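PDB 6EWH: centrosomal protein 120, which probably supports centriole function and the formation of cilia, and is represented here by its second C2 domain (C2B). Local coordinates for residues 18-21 with 22-26; 100-103 with 104-108. The protein carries 1 engineered substitution. All coordinates share one frame; numbering follows the deposited sequence.

Contact 1: 18-21 with 22-26; sequences YHQV and GPADL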
ATOM      1  N   TYR A  18      -0.153  -3.685  19.047  1.00 38.41           N
ATOM      2  CA  TYR A  18       0.265  -2.421  18.455  1.00 32.04           C
ATOM      3  C   TYR A  18       1.782  -2.419  18.308  1.00 35.54           C
ATOM      4  O   TYR A  18       2.484  -3.268  18.863  1.00 40.83           O
ATOM      5  CB  TYR A  18      -0.245  -1.199  19.236  1.00 32.79           C
ATOM      6  CG  TYR A  18       0.245  -1.092  20.670  1.00 33.22           C
ATOM      7  CD1 TYR A  18       1.566  -0.767  20.953  1.00 31.74           C
ATOM      8  CD2 TYR A  18      -0.628  -1.266  21.728  1.00 40.01           C
ATOM      9  CE1 TYR A  18       2.011  -0.657  22.257  1.00 40.30           C
ATOM     10  CE2 TYR A  18      -0.192  -1.147  23.037  1.00 43.10           C
ATOM     11  CZ  TYR A  18       1.127  -0.846  23.290  1.00 46.37           C
ATOM     12  OH  TYR A  18       1.568  -0.732  24.586  1.00 52.74           O
ATOM     13  N   HIS A  19       2.287  -1.441  17.562  1.00 29.49           N
ATOM     14  CA  HIS A  19       3.719  -1.273  17.347  1.00 30.23           C
ATOM     15  C   HIS A  19       4.194  -0.033  18.093  1.00 34.00           C
ATOM     16  O   HIS A  19       3.626   1.049  17.925  1.00 32.97           O
ATOM     17  CB  HIS A  19       4.000  -1.108  15.850  1.00 30.25           C
ATOM     18  CG  HIS A  19       3.526  -2.259  15.017  1.00 33.74           C
ATOM     19  ND1 HIS A  19       2.193  -2.472  14.733  1.00 34.03           N
ATOM     20  CD2 HIS A  19       4.205  -3.266  14.420  1.00 38.25           C
ATOM     21  CE1 HIS A  19       2.072  -3.561  13.993  1.00 36.27           C
ATOM     22  NE2 HIS A  19       3.278  -4.060  13.788  1.00 35.21           N
ATOM     23  N   GLN A  20       5.230  -0.187  18.923  1.00 32.90           N
ATOM     24  CA  GLN A  20       5.822   0.948  19.625  1.00 31.83           C
ATOM     25  C   GLN A  20       6.910   1.577  18.764  1.00 35.26           C
ATOM     26  O   GLN A  20       7.807   0.878  18.281  1.00 39.96           O
ATOM     27  CB  GLN A  20       6.421   0.501  20.960  1.00 38.05           C
ATOM     28  CG  GLN A  20       7.159   1.615  21.722  1.00 34.80           C
ATOM     29  CD  GLN A  20       6.217   2.635  22.346  1.00 32.92           C
ATOM     30  OE1 GLN A  20       5.190   2.283  22.929  1.00 36.55           O
ATOM     31  NE2 GLN A  20       6.561   3.914  22.211  1.00 34.65           N
ATOM     32  N   VAL A  21       6.827   2.893  18.569  1.00 31.93           N
ATOM     33  CA  VAL A  21       7.836   3.663  17.847  1.00 32.64           C
ATOM     34  C   VAL A  21       8.334   4.767  18.770  1.00 35.14           C
ATOM     35  O   VAL A  21       7.570   5.663  19.153  1.00 33.40           O
ATOM     36  CB  VAL A  21       7.294   4.246  16.531  1.00 30.69           C
ATOM     37  CG1 VAL A  21       8.392   5.049  15.823  1.00 35.32           C
ATOM     38  CG2 VAL A  21       6.776   3.137  15.632  1.00 31.63           C
ATOM     39  N   GLY A  22       9.609   4.700  19.131  1.00 37.76           N
ATOM     40  CA  GLY A  22      10.178   5.637  20.069  1.00 38.65           C
ATOM     41  C   GLY A  22      10.151   5.080  21.476  1.00 39.56           C
ATOM     42  O   GLY A  22       9.499   4.067  21.752  1.00 38.70           O
ATOM     43  N   PRO A  23      10.866   5.729  22.395  1.00 44.56           N
ATOM     44  CA  PRO A  23      10.905   5.233  23.778  1.00 46.25           C
ATOM     45  C   PRO A  23       9.512   5.207  24.389  1.00 43.78           C
ATOM     46  O   PRO A  23       8.753   6.178  24.298  1.00 43.08           O
ATOM     47  CB  PRO A  23      11.830   6.226  24.492  1.00 48.29           C
ATOM     48  CG  PRO A  23      11.819   7.452  23.639  1.00 51.81           C
ATOM     49  CD  PRO A  23      11.621   6.980  22.223  1.00 42.87           C
ATOM     50  N   ALA A  24       9.176   4.072  25.011  1.00 42.52           N
ATOM     51  CA  ALA A  24       7.810   3.829  25.461  1.00 45.41           C
ATOM     52  C   ALA A  24       7.358   4.782  26.560  1.00 36.78           C
ATOM     53  O   ALA A  24       6.149   4.968  26.744  1.00 43.24           O
ATOM     54  CB  ALA A  24       7.651   2.373  25.914  1.00 48.00           C
ATOM     55  N   ASP A  25       8.287   5.380  27.308  1.00 41.99           N
ATOM     56  CA  ASP A  25       7.878   6.296  28.365  1.00 41.04           C
ATOM     57  C   ASP A  25       7.573   7.690  27.835  1.00 42.74           C
ATOM     58  O   ASP A  25       6.812   8.437  28.461  1.00 42.19           O
ATOM     59  CB  ASP A  25       8.963   6.369  29.448  1.00 48.15           C
ATOM     60  CG  ASP A  25      10.345   6.642  28.876  1.00 59.51           C
ATOM     61  OD1 ASP A  25      10.709   6.010  27.861  1.00 60.42           O
ATOM     62  OD2 ASP A  25      11.071   7.489  29.441  1.00 66.24           O
ATOM     63  N   LEU A  26       8.155   8.060  26.693  1.00 43.43           N
ATOM     64  CA  LEU A  26       7.991   9.397  26.143  1.00 39.61           C
ATOM     65  C   LEU A  26       7.001   9.452  24.993  1.00 35.79           C
ATOM     66  O   LEU A  26       6.520  10.542  24.665  1.00 42.52           O
ATOM     67  CB  LEU A  26       9.338   9.925  25.630  1.00 38.27           C
ATOM     68  CG  LEU A  26      10.429  10.049  26.688  1.00 42.85           C
ATOM     69  CD1 LEU A  26      11.714  10.545  26.054  1.00 45.87           C
ATOM     70  CD2 LEU A  26       9.966  10.986  27.796  1.00 43.70           C
TER
HETATM   71  O   HOH W   1      10.813   2.129  18.872  1.00 51.05           O

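Contact 2: 100-103 with 104-108; sequences LKAF and LSQQP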
ATOM      1  N   LEU A 100       6.931   9.631  15.342  1.00 33.85           N
ATOM      2  CA  LEU A 100       6.321   8.836  14.286  1.00 27.27           C
ATOM      3  C   LEU A 100       6.469   9.512  12.931  1.00 30.13           C
ATOM      4  O   LEU A 100       6.763   8.849  11.928  1.00 29.66           O
ATOM      5  CB  LEU A 100       4.851   8.583  14.629  1.00 27.38           C
ATOM      6  CG  LEU A 100       4.073   7.707  13.646  1.00 25.08           C
ATOM      7  CD1 LEU A 100       4.841   6.423  13.361  1.00 30.48           C
ATOM      8  CD2 LEU A 100       2.682   7.391  14.202  1.00 24.26           C
ATOM      9  N   LYS A 101       6.270  10.834  12.883  1.00 28.64           N
ATOM     10  CA  LYS A 101       6.451  11.562  11.635  1.00 33.79           C
ATOM     11  C   LYS A 101       7.879  11.411  11.124  1.00 32.46           C
ATOM     12  O   LYS A 101       8.100  11.145   9.937  1.00 31.28           O
ATOM     13  CB  LYS A 101       6.073  13.029  11.849  1.00 33.21           C
ATOM     14  CG  LYS A 101       5.975  13.892  10.598  1.00 36.87           C
ATOM     15  CD  LYS A 101       5.632  15.337  10.976  1.00 35.19           C
ATOM     16  CE  LYS A 101       5.342  16.218   9.760  1.00 41.12           C
ATOM     17  NZ  LYS A 101       6.526  16.428   8.871  1.00 38.24           N
ATOM     18  N   ALA A 102       8.862  11.535  12.021  1.00 31.84           N
ATOM     19  CA  ALA A 102      10.253  11.323  11.632  1.00 31.59           C
ATOM     20  C   ALA A 102      10.479   9.891  11.159  1.00 33.73           C
ATOM     21  O   ALA A 102      11.110   9.660  10.121  1.00 33.04           O
ATOM     22  CB  ALA A 102      11.171  11.660  12.806  1.00 29.98           C
ATOM     23  N   PHE A 103       9.944   8.916  11.899  1.00 32.45           N
ATOM     24  CA  PHE A 103      10.071   7.516  11.506  1.00 30.79           C
ATOM     25  C   PHE A 103       9.541   7.293  10.095  1.00 33.97           C
ATOM     26  O   PHE A 103      10.228   6.717   9.247  1.00 30.36           O
ATOM     27  CB  PHE A 103       9.327   6.630  12.507  1.00 34.90           C
ATOM     28  CG  PHE A 103       9.181   5.193  12.078  1.00 32.11           C
ATOM     29  CD1 PHE A 103      10.225   4.299  12.226  1.00 36.13           C
ATOM     30  CD2 PHE A 103       7.976   4.728  11.559  1.00 30.90           C
ATOM     31  CE1 PHE A 103      10.077   2.965  11.849  1.00 38.94           C
ATOM     32  CE2 PHE A 103       7.831   3.400  11.175  1.00 34.41           C
ATOM     33  CZ  PHE A 103       8.881   2.522  11.325  1.00 37.56           C
ATOM     34  N   LEU A 104       8.316   7.750   9.822  1.00 31.44           N
ATOM     35  CA  LEU A 104       7.742   7.524   8.498  1.00 29.79           C
ATOM     36  C   LEU A 104       8.532   8.240   7.412  1.00 30.44           C
ATOM     37  O   LEU A 104       8.698   7.709   6.307  1.00 31.80           O
ATOM     38  CB  LEU A 104       6.278   7.949   8.475  1.00 31.97           C
ATOM     39  CG  LEU A 104       5.393   7.031   9.303  1.00 34.15           C
ATOM     40  CD1 LEU A 104       4.002   7.616   9.399  1.00 36.00           C
ATOM     41  CD2 LEU A 104       5.349   5.639   8.690  1.00 31.12           C
ATOM     42  N   SER A 105       9.018   9.454   7.704  1.00 29.75           N
ATOM     43  CA  SER A 105       9.829  10.180   6.733  1.00 31.94           C
ATOM     44  C   SER A 105      11.080   9.404   6.352  1.00 35.05           C
ATOM     45  O   SER A 105      11.619   9.617   5.258  1.00 38.54           O
ATOM     46  CB  SER A 105      10.193  11.574   7.267  1.00 34.67           C
ATOM     47  OG  SER A 105      11.272  11.523   8.192  1.00 37.32           O
ATOM     48  N   GLN A 106      11.533   8.490   7.213  1.00 33.45           N
ATOM     49  CA  GLN A 106      12.735   7.704   6.974  1.00 35.22           C
ATOM     50  C   GLN A 106      12.450   6.328   6.385  1.00 35.77           C
ATOM     51  O   GLN A 106      13.392   5.579   6.116  1.00 37.72           O
ATOM     52  CB  GLN A 106      13.528   7.555   8.278  1.00 34.05           C
ATOM     53  CG  GLN A 106      13.932   8.887   8.909  1.00 38.16           C
ATOM     54  CD  GLN A 106      14.380   8.734  10.353  1.00 39.94           C
ATOM     55  OE1 GLN A 106      14.636   7.620  10.815  1.00 42.15           O
ATOM     56  NE2 GLN A 106      14.473   9.854  11.076  1.00 36.87           N
ATOM     57  N   GLN A 107      11.169   5.974   6.167  1.00 34.18           N
ATOM     58  CA  GLN A 107      10.931   4.614   5.706  1.00 35.68           C
ATOM     59  C   GLN A 107      11.079   4.521   4.193  1.00 32.70           C
ATOM     60  O   GLN A 107      10.833   5.497   3.474  1.00 35.71           O
ATOM     61  CB  GLN A 107       9.519   4.170   6.087  1.00 34.18           C
ATOM     62  CG  GLN A 107       9.328   4.061   7.593  1.00 37.47           C
ATOM     63  CD  GLN A 107      10.484   3.338   8.267  1.00 44.83           C
ATOM     64  OE1 GLN A 107      10.631   2.127   8.126  1.00 45.74           O
ATOM     65  NE2 GLN A 107      11.320   4.085   8.997  1.00 42.14           N
ATOM     66  N   PRO A 108      11.489   3.357   3.698  1.00 33.84           N
ATOM     67  CA  PRO A 108      11.453   3.123   2.253  1.00 37.78           C
ATOM     68  C   PRO A 108      10.009   3.040   1.795  1.00 29.66           C
ATOM     69  O   PRO A 108       9.087   2.839   2.589  1.00 33.72           O
ATOM     70  CB  PRO A 108      12.147   1.768   2.101  1.00 42.34           C
ATOM     71  CG  PRO A 108      11.867   1.078   3.386  1.00 46.91           C
ATOM     72  CD  PRO A 108      11.888   2.149   4.441  1.00 40.56           C
TER

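Contact 1: 18-21 with 22-26
Gln20, in strand 18-21, folds its side chain forward over the loop that follows and grips it by the backbone. Its NE2 donates to Gly22 O at 3.0 Å. The N-H...O angle of 145° shows a bent bond, and the donor stands above the carbonyl plane, 52° out of it, rather than on a lone pair. With CG anti to the backbone N and the chain then bent at chi2 (73°), the amide is carried over Gly22 and Ala24. Gln20 NE2 comes within 3.5 Å of Ala24 CA. Beside it, Ala24 CB rests 3.9 Å from Gln20 CD. The amide has further partners at both ends: NE2 also donates to Cys27 O, while OE1 accepts from Arg94 NH1, which in turn reaches Ala24 O. Were the amide lost to an alanine here, Gly22 O and Cys27 O would probably lose the donor they share and Arg94 one acceptor, leaving the loop less tied to the strand. The Val21 side chain leads off from the loop overall and packs on Ile93, Ile99 and Phe103, and Val21 O is bonded to Ser95 OG. The chain leaves it through Gly22 at a positive phi; a CB here would fall 2.4 Å from Val21 O, a clash that calls for glycine. One water accepts from Gly22 N at 2.9 Å and donates weakly to Gln20 O. Further on, Leu26 N bonds to Pro23 O at 3.1 Å, closing a beta-turn. The whole is a strand-to-loop exit in the beta-sheet framework of a C2 domain: strand 18-21, paired in parallel with strand 87-95, gives way to a loop tied back to it by a glutamine side chain.

Contact 2: 100-103 with 104-108
Ser105 OG donates to Ala102 O at 2.7 Å, a side-chain bond to the carbonyl three residues earlier. Two regular helical bonds run beside it: Leu104 N to Leu100 O, 2.8 Å and nearly straight at 170°, and Ser105 N to Lys101 O, 2.9 Å. The i to i+4 pattern then fades, since Gln106 N makes a 3.0 Å bond to Phe103 O and reaches Ala102 O only weakly. Phe103 O takes a second donor, Gln107 NE2 at 2.9 Å, and the two arrive from opposite faces of its carbonyl plane. A bend at chi2 of Gln107 (-46°) carries its amide back over one face of the Phe103 ring, the planes 16° apart and stacked. Gln107 NE2 lies 3.3 Å from Phe103 CE1, offset toward the rim, and Gln107 CG makes a CH-pi contact 4.1 Å from the ring centroid. Outside this stack, Leu104 CD2 meets Phe103 CD2 at 4.0 Å, while Leu100 and Leu104 lie side by side and point the same way; Leu100 touches Phe31 and Leu104 touches Leu33, both of strand 29-41. Near the C-terminal end of helix 97-105, side-chain donors thus supplement backbone ones at Ala102 O and Phe103 O. The in-plane N-H bond to Phe103 O and the stacking on the ring together fix the rotation of the Gln107 amide.

Contact 1 precedes contact 2 in the chain, and the two centres lie about 14 Å apart. They meet directly where Val21 CG1 packs 3.8 Å from Phe103 CB, so Val21 sits against helix 97-105. Ser95 adds a second connection: its OG is bonded to Val21 O, and Leu100 touches Ser95. Strand 87-95, beside strand 18-21 and followed closely by the helix, thus borders both. Contact 1 is the more peripheral, about 23 Å from the chain centre to its own centre against about 15 Å for contact 2. The relation is one of packing within the C2 domain.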